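Long-range contacts in dally-like, isoform A (Drosophila melanogaster, PDB 6XTZ), which is a glypican, probably a cell-surface proteoglycan, that binds Wnt and Hedgehog family proteins and shields the Wnt lipid to allow signalling at a distance: residues V36-E41 with N52-M57; E26-P31 with C48-M53; E129-N134 with A199-G204; D138-M143 with Q192-F197. The protein carries 5 engineered substitutions. All blocks are in the same frame, centred on the assembly; numbering follows the deposited sequence.

Contact 1: V36-E41 with N52-M57; sequences VLRYCE and NMETRM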
loop_
_atom_site.group_PDB
_atom_site.type_symbol
_atom_site.label_atom_id
_atom_site.label_comp_id
_atom_site.label_asym_id
_atom_site.label_seq_id
_atom_site.Cartn_x
_atom_site.Cartn_y
_atom_site.Cartn_z
ATOM N N VAL A 36 28.081 -20.178 32.637
ATOM C CA VAL A 36 28.490 -20.124 31.236
ATOM C C VAL A 36 27.309 -19.790 30.334
ATOM O O VAL A 36 27.437 -19.804 29.104
ATOM C CB VAL A 36 29.148 -21.445 30.800
ATOM C CG1 VAL A 36 30.516 -21.607 31.450
ATOM C CG2 VAL A 36 28.246 -22.620 31.137
ATOM N N LEU A 37 26.155 -19.491 30.925
ATOM C CA LEU A 37 24.994 -19.132 30.123
ATOM C C LEU A 37 25.229 -17.802 29.418
ATOM O O LEU A 37 25.751 -16.849 30.003
ATOM C CB LEU A 37 23.734 -19.060 30.987
ATOM C CG LEU A 37 23.259 -20.387 31.587
ATOM C CD1 LEU A 37 21.868 -20.241 32.189
ATOM C CD2 LEU A 37 23.289 -21.500 30.546
ATOM N N ARG A 38 24.844 -17.753 28.142
ATOM C CA ARG A 38 25.045 -16.581 27.298
ATOM C C ARG A 38 23.949 -15.538 27.451
ATOM O O ARG A 38 24.232 -14.338 27.366
ATOM C CB ARG A 38 25.131 -17.000 25.827
ATOM C CG ARG A 38 26.341 -17.846 25.488
ATOM C CD ARG A 38 26.384 -18.167 24.002
ATOM N NE ARG A 38 25.365 -19.138 23.614
ATOM C CZ ARG A 38 25.223 -19.614 22.382
ATOM N NH1 ARG A 38 26.035 -19.208 21.416
ATOM N NH2 ARG A 38 24.273 -20.501 22.115
ATOM N N TYR A 39 22.709 -15.965 27.663
ATOM C CA TYR A 39 21.573 -15.053 27.672
ATOM C C TYR A 39 20.886 -14.986 29.026
ATOM O O TYR A 39 20.584 -13.886 29.505
ATOM C CB TYR A 39 20.564 -15.462 26.591
ATOM C CG TYR A 39 21.207 -15.800 25.266
ATOM C CD1 TYR A 39 21.985 -14.867 24.592
ATOM C CD2 TYR A 39 21.032 -17.049 24.685
ATOM C CE1 TYR A 39 22.576 -15.171 23.380
ATOM C CE2 TYR A 39 21.618 -17.362 23.474
ATOM C CZ TYR A 39 22.389 -16.419 22.827
ATOM O OH TYR A 39 22.974 -16.725 21.621
ATOM N N CYS A 40 20.624 -16.126 29.656
ATOM C CA CYS A 40 20.056 -16.105 30.993
ATOM C C CYS A 40 21.110 -15.677 32.007
ATOM O O CYS A 40 22.314 -15.676 31.736
ATOM C CB CYS A 40 19.500 -17.477 31.374
ATOM S SG CYS A 40 18.365 -18.200 30.172
ATOM N N GLU A 41 20.641 -15.308 33.194
ATOM C CA GLU A 41 21.542 -15.004 34.294
ATOM C C GLU A 41 22.082 -16.294 34.897
ATOM O O GLU A 41 21.352 -17.277 35.056
ATOM C CB GLU A 41 20.826 -14.182 35.369
ATOM C CG GLU A 41 21.737 -13.735 36.505
ATOM C CD GLU A 41 21.005 -12.936 37.567
ATOM O OE1 GLU A 41 19.757 -12.903 37.533
ATOM O OE2 GLU A 41 21.680 -12.341 38.435
ATOM N N ASN A 52 23.574 -26.232 26.606
ATOM C CA ASN A 52 22.885 -26.853 25.478
ATOM C C ASN A 52 21.382 -26.614 25.541
ATOM O O ASN A 52 20.734 -26.446 24.503
ATOM C CB ASN A 52 23.190 -28.349 25.438
ATOM C CG ASN A 52 24.651 -28.639 25.152
ATOM O OD1 ASN A 52 25.279 -27.971 24.328
ATOM N ND2 ASN A 52 25.202 -29.635 25.837
ATOM N N MET A 53 20.804 -26.604 26.744
ATOM C CA MET A 53 19.385 -26.284 26.871
ATOM C C MET A 53 19.109 -24.853 26.434
ATOM O O MET A 53 18.106 -24.580 25.765
ATOM C CB MET A 53 18.923 -26.501 28.311
ATOM C CG MET A 53 18.967 -27.943 28.771
ATOM S SD MET A 53 18.646 -28.076 30.536
ATOM C CE MET A 53 17.045 -27.281 30.653
ATOM N N GLU A 54 19.995 -23.926 26.800
ATOM C CA GLU A 54 19.821 -22.531 26.413
ATOM C C GLU A 54 19.925 -22.360 24.903
ATOM O O GLU A 54 19.163 -21.590 24.307
ATOM C CB GLU A 54 20.858 -21.664 27.125
ATOM C CG GLU A 54 20.666 -20.176 26.922
ATOM C CD GLU A 54 21.806 -19.363 27.493
ATOM O OE1 GLU A 54 22.969 -19.811 27.393
ATOM O OE2 GLU A 54 21.540 -18.276 28.044
ATOM N N THR A 55 20.859 -23.071 24.267
ATOM C CA THR A 55 21.025 -22.947 22.822
ATOM C C THR A 55 19.803 -23.473 22.078
ATOM O O THR A 55 19.345 -22.852 21.111
ATOM C CB THR A 55 22.288 -23.682 22.370
ATOM O OG1 THR A 55 23.426 -23.142 23.055
ATOM C CG2 THR A 55 22.488 -23.528 20.869
ATOM N N ARG A 56 19.257 -24.611 22.516
ATOM C CA ARG A 56 18.063 -25.156 21.876
ATOM C C ARG A 56 16.895 -24.182 21.973
ATOM O O ARG A 56 16.248 -23.865 20.969
ATOM C CB ARG A 56 17.694 -26.503 22.502
ATOM C CG ARG A 56 16.288 -26.971 22.153
ATOM C CD ARG A 56 15.960 -28.321 22.776
ATOM N NE ARG A 56 16.433 -29.439 21.964
ATOM C CZ ARG A 56 17.546 -30.123 22.205
ATOM N NH1 ARG A 56 18.313 -29.808 23.240
ATOM N NH2 ARG A 56 17.893 -31.127 21.410
ATOM N N MET A 57 16.614 -23.692 23.182
ATOM C CA MET A 57 15.533 -22.733 23.360
ATOM C C MET A 57 15.820 -21.408 22.667
ATOM O O MET A 57 14.877 -20.694 22.310
ATOM C CB MET A 57 15.275 -22.509 24.850
ATOM C CG MET A 57 14.906 -23.776 25.607
ATOM S SD MET A 57 14.617 -23.490 27.364
ATOM C CE MET A 57 16.234 -22.937 27.894
HETATM O O HOH W 1 23.649 -20.815 25.252
#
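The flat carboxylate of E54 is met by three successive backbone N-H groups, those of R38, Y39 and C40. R38 N comes in on the syn side of E54 OE1, 2.9 Å away. Y39 N stands above the carboxylate plane, 36° out of it, and C40 N reaches E54 OE2 at 2.8 Å almost along its C-O bond, so OE2 takes two donors from different directions. The ring of Y39 is turned 61° against the carboxylate, and Y39 CB lies 3.3 Å from E54 OE2. The centre of one face of that ring is covered by R38 CB. The R38 guanidinium in turn carries Y39 OH over the centre of one face, while a water lies in its plane at the edge, accepting from NE and donating to E54 OE1. L37 adds an apolar flank, with CD2 3.6 Å from E54 OE1. E54 reaches the loop because CG is anti to its backbone N (chi1 -173°) and the chain stays extended beyond. This is the cysteine-rich end of the glypican core: C40 is disulfide-bonded to C236 and packs on C239, and the 36-41 loop lies against the first turns of helix 51-110. The buried negative charge of E54 is thus answered largely by peptide N-H groups, which would probably help keep it ionised; the guanidinium is near but beyond salt-bridge range, R38 NE lying 4.5 Å from E54 OE1. T55 OG1 bonds to Y51 O one turn back and sits 2.9 Å from R38 NH2.

Contact 2: E26-P31 with C48-M53; sequences EIPQKP and CCTYNM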
loop_
_atom_site.group_PDB
_atom_site.type_symbol
_atom_site.label_atom_id
_atom_site.label_comp_id
_atom_site.label_asym_id
_atom_site.label_seq_id
_atom_site.Cartn_x
_atom_site.Cartn_y
_atom_site.Cartn_z
ATOM N N GLU A 26 18.952 -34.594 29.443
ATOM C CA GLU A 26 19.696 -33.341 29.485
ATOM C C GLU A 26 19.304 -32.457 30.661
ATOM O O GLU A 26 20.095 -31.596 31.060
ATOM C CB GLU A 26 19.491 -32.563 28.183
ATOM C CG GLU A 26 19.622 -33.395 26.919
ATOM C CD GLU A 26 19.439 -32.566 25.661
ATOM O OE1 GLU A 26 19.722 -31.351 25.705
ATOM O OE2 GLU A 26 19.005 -33.127 24.633
ATOM N N ILE A 27 18.112 -32.644 31.219
ATOM C CA ILE A 27 17.588 -31.757 32.255
ATOM C C ILE A 27 18.305 -32.019 33.574
ATOM O O ILE A 27 18.215 -33.130 34.118
ATOM C CB ILE A 27 16.069 -31.926 32.414
ATOM C CG1 ILE A 27 15.364 -31.671 31.083
ATOM C CG2 ILE A 27 15.539 -30.989 33.488
ATOM C CD1 ILE A 27 13.868 -31.863 31.142
ATOM N N PRO A 28 19.017 -31.037 34.125
ATOM C CA PRO A 28 19.654 -31.239 35.433
ATOM C C PRO A 28 18.608 -31.298 36.535
ATOM O O PRO A 28 17.702 -30.464 36.599
ATOM C CB PRO A 28 20.562 -30.013 35.577
ATOM C CG PRO A 28 19.907 -28.968 34.744
ATOM C CD PRO A 28 19.280 -29.695 33.583
ATOM N N GLN A 29 18.735 -32.305 37.400
ATOM C CA GLN A 29 17.803 -32.442 38.515
ATOM C C GLN A 29 18.037 -31.359 39.559
ATOM O O GLN A 29 17.080 -30.779 40.086
ATOM C CB GLN A 29 17.939 -33.833 39.134
ATOM C CG GLN A 29 17.765 -34.963 38.133
ATOM C CD GLN A 29 18.150 -36.315 38.697
ATOM O OE1 GLN A 29 18.691 -36.410 39.800
ATOM N NE2 GLN A 29 17.875 -37.371 37.941
ATOM N N LYS A 30 19.294 -31.072 39.865
ATOM C CA LYS A 30 19.681 -30.043 40.811
ATOM C C LYS A 30 20.252 -28.835 40.079
ATOM O O LYS A 30 20.729 -28.953 38.945
ATOM C CB LYS A 30 20.720 -30.586 41.802
ATOM C CG LYS A 30 20.253 -31.809 42.573
ATOM C CD LYS A 30 18.943 -31.536 43.297
ATOM C CE LYS A 30 18.464 -32.763 44.057
ATOM N NZ LYS A 30 19.444 -33.194 45.095
ATOM N N PRO A 31 20.205 -27.652 40.692
ATOM C CA PRO A 31 20.760 -26.462 40.034
ATOM C C PRO A 31 22.238 -26.630 39.716
ATOM O O PRO A 31 23.011 -27.165 40.515
ATOM C CB PRO A 31 20.530 -25.351 41.063
ATOM C CG PRO A 31 19.367 -25.822 41.866
ATOM C CD PRO A 31 19.504 -27.314 41.943
ATOM N N CYS A 48 18.937 -23.721 36.553
ATOM C CA CYS A 48 18.349 -24.993 36.153
ATOM C C CYS A 48 18.569 -25.309 34.680
ATOM O O CYS A 48 18.055 -26.321 34.195
ATOM C CB CYS A 48 16.847 -25.007 36.456
ATOM S SG CYS A 48 16.435 -24.868 38.203
ATOM N N CYS A 49 19.319 -24.477 33.965
ATOM C CA CYS A 49 19.548 -24.651 32.540
ATOM C C CYS A 49 21.029 -24.863 32.268
ATOM O O CYS A 49 21.885 -24.270 32.932
ATOM C CB CYS A 49 19.048 -23.438 31.751
ATOM S SG CYS A 49 17.257 -23.269 31.743
ATOM N N THR A 50 21.322 -25.711 31.291
ATOM C CA THR A 50 22.676 -25.903 30.800
ATOM C C THR A 50 22.892 -25.059 29.549
ATOM O O THR A 50 21.972 -24.426 29.027
ATOM C CB THR A 50 22.943 -27.379 30.502
ATOM O OG1 THR A 50 22.124 -27.800 29.405
ATOM C CG2 THR A 50 22.622 -28.235 31.720
ATOM N N TYR A 51 24.136 -25.059 29.069
ATOM C CA TYR A 51 24.460 -24.323 27.853
ATOM C C TYR A 51 23.737 -24.907 26.644
ATOM O O TYR A 51 23.326 -24.165 25.743
ATOM C CB TYR A 51 25.972 -24.331 27.632
ATOM C CG TYR A 51 26.453 -23.441 26.509
ATOM C CD1 TYR A 51 26.830 -22.127 26.755
ATOM C CD2 TYR A 51 26.559 -23.920 25.210
ATOM C CE1 TYR A 51 27.283 -21.312 25.735
ATOM C CE2 TYR A 51 27.012 -23.114 24.186
ATOM C CZ TYR A 51 27.373 -21.811 24.454
ATOM O OH TYR A 51 27.825 -21.008 23.434
ATOM N N ASN A 52 23.574 -26.232 26.606
ATOM C CA ASN A 52 22.885 -26.853 25.478
ATOM C C ASN A 52 21.382 -26.614 25.541
ATOM O O ASN A 52 20.734 -26.446 24.503
ATOM C CB ASN A 52 23.190 -28.349 25.438
ATOM C CG ASN A 52 24.651 -28.639 25.152
ATOM O OD1 ASN A 52 25.279 -27.971 24.328
ATOM N ND2 ASN A 52 25.202 -29.635 25.837
ATOM N N MET A 53 20.804 -26.604 26.744
ATOM C CA MET A 53 19.385 -26.284 26.871
ATOM C C MET A 53 19.109 -24.853 26.434
ATOM O O MET A 53 18.106 -24.580 25.765
ATOM C CB MET A 53 18.923 -26.501 28.311
ATOM C CG MET A 53 18.967 -27.943 28.771
ATOM S SD MET A 53 18.646 -28.076 30.536
ATOM C CE MET A 53 17.045 -27.281 30.653
#
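P28 and M53 meet tip to tip, proline CD 3.5 Å from the sulfur SD, at a capping box that starts helix 51-110 in the cysteine-rich end of the glypican core. The same proline ring sets CG 3.3 Å from C48 O, a close carbon-oxygen contact without a hydrogen bond, and the methyl CG2 of T50 closes on its CD at 4.1 Å. M53 SD also lies 3.8 Å from E26 O, so the sulfur rests against both the proline and the peptide before I27. No hydrogen bond joins the two segments. Behind this first shell, T50 OG1 stands in the crowded position between backbone N and carbonyl carbon (chi1 66°), where it accepts from M53 N at 3.2 Å, while CG2 faces the proline. An alanine at T50 would probably leave M53 N without its cap and open a small gap beside P28. Further out, C48 is joined to C10 and C49 to C239 by disulfides, which tie the residues at the helix start to the N-terminal loop before helix 14-19 and to helix 236-239. F17 of helix 14-19 packs on M53 and also touches I27 and C49. The box is completed from the methionine side by a long, weak bond, T50 N donating to M53 SD at 3.7 Å.

Contact 3: E129-N134 with A199-G204; sequences ETYFAN and ATRTYG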
loop_
_atom_site.group_PDB
_atom_site.type_symbol
_atom_site.label_atom_id
_atom_site.label_comp_id
_atom_site.label_asym_id
_atom_site.label_seq_id
_atom_site.Cartn_x
_atom_site.Cartn_y
_atom_site.Cartn_z
ATOM N N GLU A 129 -6.379 3.551 -22.755
ATOM C CA GLU A 129 -6.015 2.196 -22.354
ATOM C C GLU A 129 -4.515 2.077 -22.124
ATOM O O GLU A 129 -4.073 1.387 -21.200
ATOM C CB GLU A 129 -6.471 1.192 -23.412
ATOM C CG GLU A 129 -7.971 1.150 -23.636
ATOM C CD GLU A 129 -8.367 0.129 -24.681
ATOM O OE1 GLU A 129 -7.574 -0.804 -24.931
ATOM O OE2 GLU A 129 -9.468 0.260 -25.258
ATOM N N THR A 130 -3.716 2.744 -22.960
ATOM C CA THR A 130 -2.268 2.684 -22.802
ATOM C C THR A 130 -1.826 3.362 -21.510
ATOM O O THR A 130 -0.904 2.882 -20.840
ATOM C CB THR A 130 -1.577 3.320 -24.009
ATOM O OG1 THR A 130 -1.971 2.629 -25.202
ATOM C CG2 THR A 130 -0.064 3.243 -23.867
ATOM N N TYR A 131 -2.476 4.466 -21.133
ATOM C CA TYR A 131 -2.101 5.134 -19.891
ATOM C C TYR A 131 -2.353 4.236 -18.687
ATOM O O TYR A 131 -1.496 4.109 -17.805
ATOM C CB TYR A 131 -2.850 6.455 -19.715
ATOM C CG TYR A 131 -2.615 7.011 -18.328
ATOM C CD1 TYR A 131 -1.406 7.609 -18.001
ATOM C CD2 TYR A 131 -3.576 6.889 -17.331
ATOM C CE1 TYR A 131 -1.167 8.094 -16.731
ATOM C CE2 TYR A 131 -3.345 7.368 -16.053
ATOM C CZ TYR A 131 -2.139 7.971 -15.761
ATOM O OH TYR A 131 -1.899 8.454 -14.496
ATOM N N PHE A 132 -3.536 3.621 -18.617
ATOM C CA PHE A 132 -3.829 2.760 -17.477
ATOM C C PHE A 132 -2.901 1.557 -17.438
ATOM O O PHE A 132 -2.634 1.014 -16.360
ATOM C CB PHE A 132 -5.287 2.303 -17.503
ATOM C CG PHE A 132 -5.687 1.507 -16.293
ATOM C CD1 PHE A 132 -5.911 2.138 -15.081
ATOM C CD2 PHE A 132 -5.820 0.129 -16.362
ATOM C CE1 PHE A 132 -6.269 1.412 -13.959
ATOM C CE2 PHE A 132 -6.182 -0.603 -15.245
ATOM C CZ PHE A 132 -6.406 0.040 -14.042
ATOM N N ALA A 133 -2.388 1.135 -18.595
ATOM C CA ALA A 133 -1.510 -0.027 -18.647
ATOM C C ALA A 133 -0.106 0.311 -18.154
ATOM O O ALA A 133 0.405 -0.324 -17.227
ATOM C CB ALA A 133 -1.461 -0.587 -20.071
ATOM N N ASN A 134 0.536 1.311 -18.767
ATOM C CA ASN A 134 1.920 1.635 -18.447
ATOM C C ASN A 134 2.146 3.063 -17.964
ATOM O O ASN A 134 3.242 3.361 -17.481
ATOM C CB ASN A 134 2.830 1.366 -19.660
ATOM C CG ASN A 134 2.434 2.167 -20.890
ATOM O OD1 ASN A 134 1.911 3.279 -20.793
ATOM N ND2 ASN A 134 2.691 1.601 -22.064
ATOM N N ALA A 199 -6.043 8.941 -10.825
ATOM C CA ALA A 199 -6.409 8.390 -9.525
ATOM C C ALA A 199 -6.674 6.892 -9.611
ATOM O O ALA A 199 -6.324 6.141 -8.693
ATOM C CB ALA A 199 -7.629 9.122 -8.967
ATOM N N THR A 200 -7.285 6.438 -10.707
ATOM C CA THR A 200 -7.601 5.019 -10.843
ATOM C C THR A 200 -6.335 4.186 -10.998
ATOM O O THR A 200 -6.173 3.154 -10.336
ATOM C CB THR A 200 -8.538 4.799 -12.032
ATOM O OG1 THR A 200 -9.708 5.612 -11.876
ATOM C CG2 THR A 200 -8.949 3.337 -12.121
ATOM N N ARG A 201 -5.423 4.619 -11.870
ATOM C CA ARG A 201 -4.183 3.877 -12.074
ATOM C C ARG A 201 -3.317 3.895 -10.821
ATOM O O ARG A 201 -2.801 2.855 -10.398
ATOM C CB ARG A 201 -3.416 4.448 -13.266
ATOM C CG ARG A 201 -1.966 4.004 -13.310
ATOM C CD ARG A 201 -1.270 4.431 -14.590
ATOM N NE ARG A 201 0.169 4.197 -14.511
ATOM C CZ ARG A 201 0.752 3.021 -14.726
ATOM N NH1 ARG A 201 0.021 1.958 -15.035
ATOM N NH2 ARG A 201 2.070 2.907 -14.630
ATOM N N THR A 202 -3.149 5.073 -10.213
ATOM C CA THR A 202 -2.294 5.186 -9.035
ATOM C C THR A 202 -2.820 4.336 -7.884
ATOM O O THR A 202 -2.037 3.749 -7.128
ATOM C CB THR A 202 -2.177 6.651 -8.615
ATOM O OG1 THR A 202 -1.716 7.430 -9.728
ATOM C CG2 THR A 202 -1.201 6.806 -7.457
ATOM N N TYR A 203 -4.144 4.251 -7.743
ATOM C CA TYR A 203 -4.742 3.447 -6.681
ATOM C C TYR A 203 -4.296 1.992 -6.783
ATOM O O TYR A 203 -3.851 1.393 -5.796
ATOM C CB TYR A 203 -6.264 3.558 -6.766
ATOM C CG TYR A 203 -7.027 3.028 -5.572
ATOM C CD1 TYR A 203 -7.008 3.698 -4.357
ATOM C CD2 TYR A 203 -7.800 1.878 -5.675
ATOM C CE1 TYR A 203 -7.719 3.225 -3.271
ATOM C CE2 TYR A 203 -8.513 1.397 -4.594
ATOM C CZ TYR A 203 -8.469 2.075 -3.395
ATOM O OH TYR A 203 -9.178 1.602 -2.316
ATOM N N GLY A 204 -4.398 1.408 -7.980
ATOM C CA GLY A 204 -3.951 0.039 -8.170
ATOM C C GLY A 204 -2.448 -0.124 -8.188
ATOM O O GLY A 204 -1.930 -1.146 -7.726
#
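R201 leaves its helix with CG anti to the backbone N (chi1 164°) and stays extended as far as NE, a reach that carries the guanidinium across to the last turn of helix 118-134. On the way R201 CD passes over one face of the Y131 ring, 3.8 Å from Y131 CZ and displaced toward the rim, in a CH-pi contact; CD also touches Y131 O at 3.2 Å. At the far end R201 NH1 donates to F132 O over 3.1 Å, bent to 135° and from above the carbonyl plane, and more weakly to A133 O. The C atom of N134 lies over one guanidinium face, also displaced toward the rim. The result is a knob-into-hole fit between two helices of the glypican bundle, R201 sitting among Y131, F132, A133 and N134, with the axes 9.4 Å apart and running in nearly the same sense, 22° from parallel. The arginine thereby brings positive charge to helix-terminal carbonyls, where the helix end would be expected to attract it. An alanine in place of R201 would probably leave F132 O and A133 O without this donor and open a gap over the Y131 face. Deeper in, F132 CE1 meets T200 CG2 at 3.8 Å, the two side chains at about a right angle. Both F132 and T200 lean on F91 of helix 51-110, and T200 OG1 bonds to S196 O.

Contact 4: D138-M143 with Q192-F197; sequences DLLEVM and QIKRSF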
loop_
_atom_site.group_PDB
_atom_site.type_symbol
_atom_site.label_atom_id
_atom_site.label_comp_id
_atom_site.label_asym_id
_atom_site.label_seq_id
_atom_site.Cartn_x
_atom_site.Cartn_y
_atom_site.Cartn_z
ATOM N N ASP A 138 0.650 11.453 -21.705
ATOM C CA ASP A 138 0.274 12.768 -21.189
ATOM C C ASP A 138 -1.209 12.958 -21.486
ATOM O O ASP A 138 -1.591 13.277 -22.614
ATOM C CB ASP A 138 1.127 13.862 -21.824
ATOM C CG ASP A 138 0.979 15.206 -21.129
ATOM O OD1 ASP A 138 -0.058 15.441 -20.473
ATOM O OD2 ASP A 138 1.905 16.035 -21.246
ATOM N N LEU A 139 -2.050 12.760 -20.466
ATOM C CA LEU A 139 -3.494 12.720 -20.687
ATOM C C LEU A 139 -4.023 14.065 -21.171
ATOM O O LEU A 139 -4.785 14.129 -22.143
ATOM C CB LEU A 139 -4.206 12.287 -19.407
ATOM C CG LEU A 139 -4.011 10.822 -19.011
ATOM C CD1 LEU A 139 -4.637 10.540 -17.655
ATOM C CD2 LEU A 139 -4.592 9.903 -20.077
ATOM N N LEU A 140 -3.637 15.153 -20.501
ATOM C CA LEU A 140 -4.116 16.472 -20.904
ATOM C C LEU A 140 -3.668 16.815 -22.318
ATOM O O LEU A 140 -4.419 17.429 -23.085
ATOM C CB LEU A 140 -3.637 17.535 -19.916
ATOM C CG LEU A 140 -4.275 17.502 -18.527
ATOM C CD1 LEU A 140 -3.834 18.706 -17.711
ATOM C CD2 LEU A 140 -5.792 17.451 -18.638
ATOM N N GLU A 141 -2.447 16.419 -22.685
ATOM C CA GLU A 141 -1.972 16.651 -24.044
ATOM C C GLU A 141 -2.805 15.877 -25.060
ATOM O O GLU A 141 -3.181 16.417 -26.108
ATOM C CB GLU A 141 -0.496 16.269 -24.150
ATOM C CG GLU A 141 0.071 16.320 -25.556
ATOM C CD GLU A 141 1.506 15.836 -25.618
ATOM O OE1 GLU A 141 2.247 16.042 -24.633
ATOM O OE2 GLU A 141 1.893 15.242 -26.646
ATOM N N VAL A 142 -3.111 14.613 -24.763
ATOM C CA VAL A 142 -3.918 13.813 -25.679
ATOM C C VAL A 142 -5.346 14.346 -25.741
ATOM O O VAL A 142 -5.970 14.366 -26.810
ATOM C CB VAL A 142 -3.878 12.329 -25.268
ATOM C CG1 VAL A 142 -4.795 11.504 -26.152
ATOM C CG2 VAL A 142 -2.454 11.799 -25.345
ATOM N N MET A 143 -5.884 14.791 -24.603
ATOM C CA MET A 143 -7.236 15.340 -24.593
ATOM C C MET A 143 -7.317 16.630 -25.401
ATOM O O MET A 143 -8.291 16.852 -26.129
ATOM C CB MET A 143 -7.699 15.582 -23.156
ATOM C CG MET A 143 -7.925 14.320 -22.338
ATOM S SD MET A 143 -9.211 13.257 -23.018
ATOM C CE MET A 143 -10.599 14.389 -23.073
ATOM N N GLN A 192 -11.556 16.366 -15.747
ATOM C CA GLN A 192 -12.237 15.330 -14.978
ATOM C C GLN A 192 -11.860 13.935 -15.457
ATOM O O GLN A 192 -11.790 13.004 -14.646
ATOM C CB GLN A 192 -13.750 15.535 -15.048
ATOM C CG GLN A 192 -14.224 16.795 -14.337
ATOM C CD GLN A 192 -15.711 17.046 -14.508
ATOM O OE1 GLN A 192 -16.444 16.192 -15.009
ATOM N NE2 GLN A 192 -16.163 18.223 -14.096
ATOM N N ILE A 193 -11.608 13.768 -16.756
ATOM C CA ILE A 193 -11.134 12.481 -17.257
ATOM C C ILE A 193 -9.702 12.228 -16.802
ATOM O O ILE A 193 -9.362 11.125 -16.355
ATOM C CB ILE A 193 -11.259 12.424 -18.790
ATOM C CG1 ILE A 193 -12.730 12.361 -19.208
ATOM C CG2 ILE A 193 -10.492 11.234 -19.350
ATOM C CD1 ILE A 193 -12.934 12.325 -20.706
ATOM N N LYS A 194 -8.842 13.245 -16.900
ATOM C CA LYS A 194 -7.448 13.084 -16.500
ATOM C C LYS A 194 -7.338 12.748 -15.018
ATOM O O LYS A 194 -6.623 11.815 -14.635
ATOM C CB LYS A 194 -6.663 14.354 -16.834
ATOM C CG LYS A 194 -5.202 14.334 -16.400
ATOM C CD LYS A 194 -4.991 15.126 -15.118
ATOM C CE LYS A 194 -3.521 15.247 -14.776
ATOM N NZ LYS A 194 -3.317 15.968 -13.486
ATOM N N ARG A 195 -8.045 13.498 -14.168
ATOM C CA ARG A 195 -8.032 13.205 -12.737
ATOM C C ARG A 195 -8.501 11.784 -12.462
ATOM O O ARG A 195 -7.932 11.086 -11.614
ATOM C CB ARG A 195 -8.915 14.198 -11.985
ATOM C CG ARG A 195 -8.408 15.624 -11.945
ATOM C CD ARG A 195 -9.505 16.524 -11.408
ATOM N NE ARG A 195 -9.041 17.871 -11.096
ATOM C CZ ARG A 195 -9.826 18.831 -10.621
ATOM N NH1 ARG A 195 -11.111 18.586 -10.404
ATOM N NH2 ARG A 195 -9.329 20.032 -10.357
ATOM N N SER A 196 -9.541 11.338 -13.169
ATOM C CA SER A 196 -10.105 10.017 -12.917
ATOM C C SER A 196 -9.115 8.915 -13.278
ATOM O O SER A 196 -8.932 7.959 -12.517
ATOM C CB SER A 196 -11.407 9.849 -13.699
ATOM O OG SER A 196 -12.062 8.646 -13.337
ATOM N N PHE A 197 -8.460 9.037 -14.435
ATOM C CA PHE A 197 -7.544 7.990 -14.875
ATOM C C PHE A 197 -6.267 7.972 -14.046
ATOM O O PHE A 197 -5.709 6.900 -13.780
ATOM C CB PHE A 197 -7.225 8.163 -16.359
ATOM C CG PHE A 197 -8.189 7.456 -17.267
ATOM C CD1 PHE A 197 -9.395 8.045 -17.614
ATOM C CD2 PHE A 197 -7.892 6.199 -17.766
ATOM C CE1 PHE A 197 -10.285 7.392 -18.446
ATOM C CE2 PHE A 197 -8.779 5.541 -18.599
ATOM C CZ PHE A 197 -9.976 6.138 -18.938
#
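L139 and K194 bring their CA atoms to 5.8 Å where helices 139-143 and 192-197 pass in roughly opposite senses, 145° between directions and 9.7 Å between axes. The contact is apolar, with no hydrogen bond across it. L139 CB rests on K194 CG, and its CD1 reaches CB of F197 at 3.7 Å, those two side chains crossing at about a right angle. L140, next in sequence, crosses K194 obliquely, its CD2 3.7 Å from K194 CB. Only the aliphatic base of K194 is used here: past CG the chain bends at chi2 (-101°) and its NZ makes a weak bond to G539 O. This pair of helices belongs to the bundle around the lipid site of the glypican core, since I193 touches the bound O-palmitoleoyl serine. M143 crosses I193 at about a right angle; bends at chi2 and chi3 bring its methyl CE to I193 CD1 at 3.9 Å. L139 also touches Y131 and L128 of helix 118-134, so that three helices meet at this leucine. Helix 139-158 begins at D138, the N-cap, whose OD1 accepts weakly from E141 N.

In the fold
The four contacts form two clusters on an elongated, all-helical molecule. Contacts 1 and 2, centres 9 Å apart, share N52 and M53: 26-31, then 36-41, fold onto the start of helix 51-110. Contacts 3 and 4 come later, 11 Å apart between centres, both segments of contact 4 falling between those of contact 3; both use helix 185-216, which packs on the consecutive helices 118-134 and 139-158, and they touch through Y131 against L139 and F197 O. The clusters are 55 to 72 Å apart between centres. Helix 51-110 links them: it starts in the disulfide-rich end, supplies F91 beside contact 3, and continues to L94, L95, S98 and Q101 of the palmitoleoyl pocket.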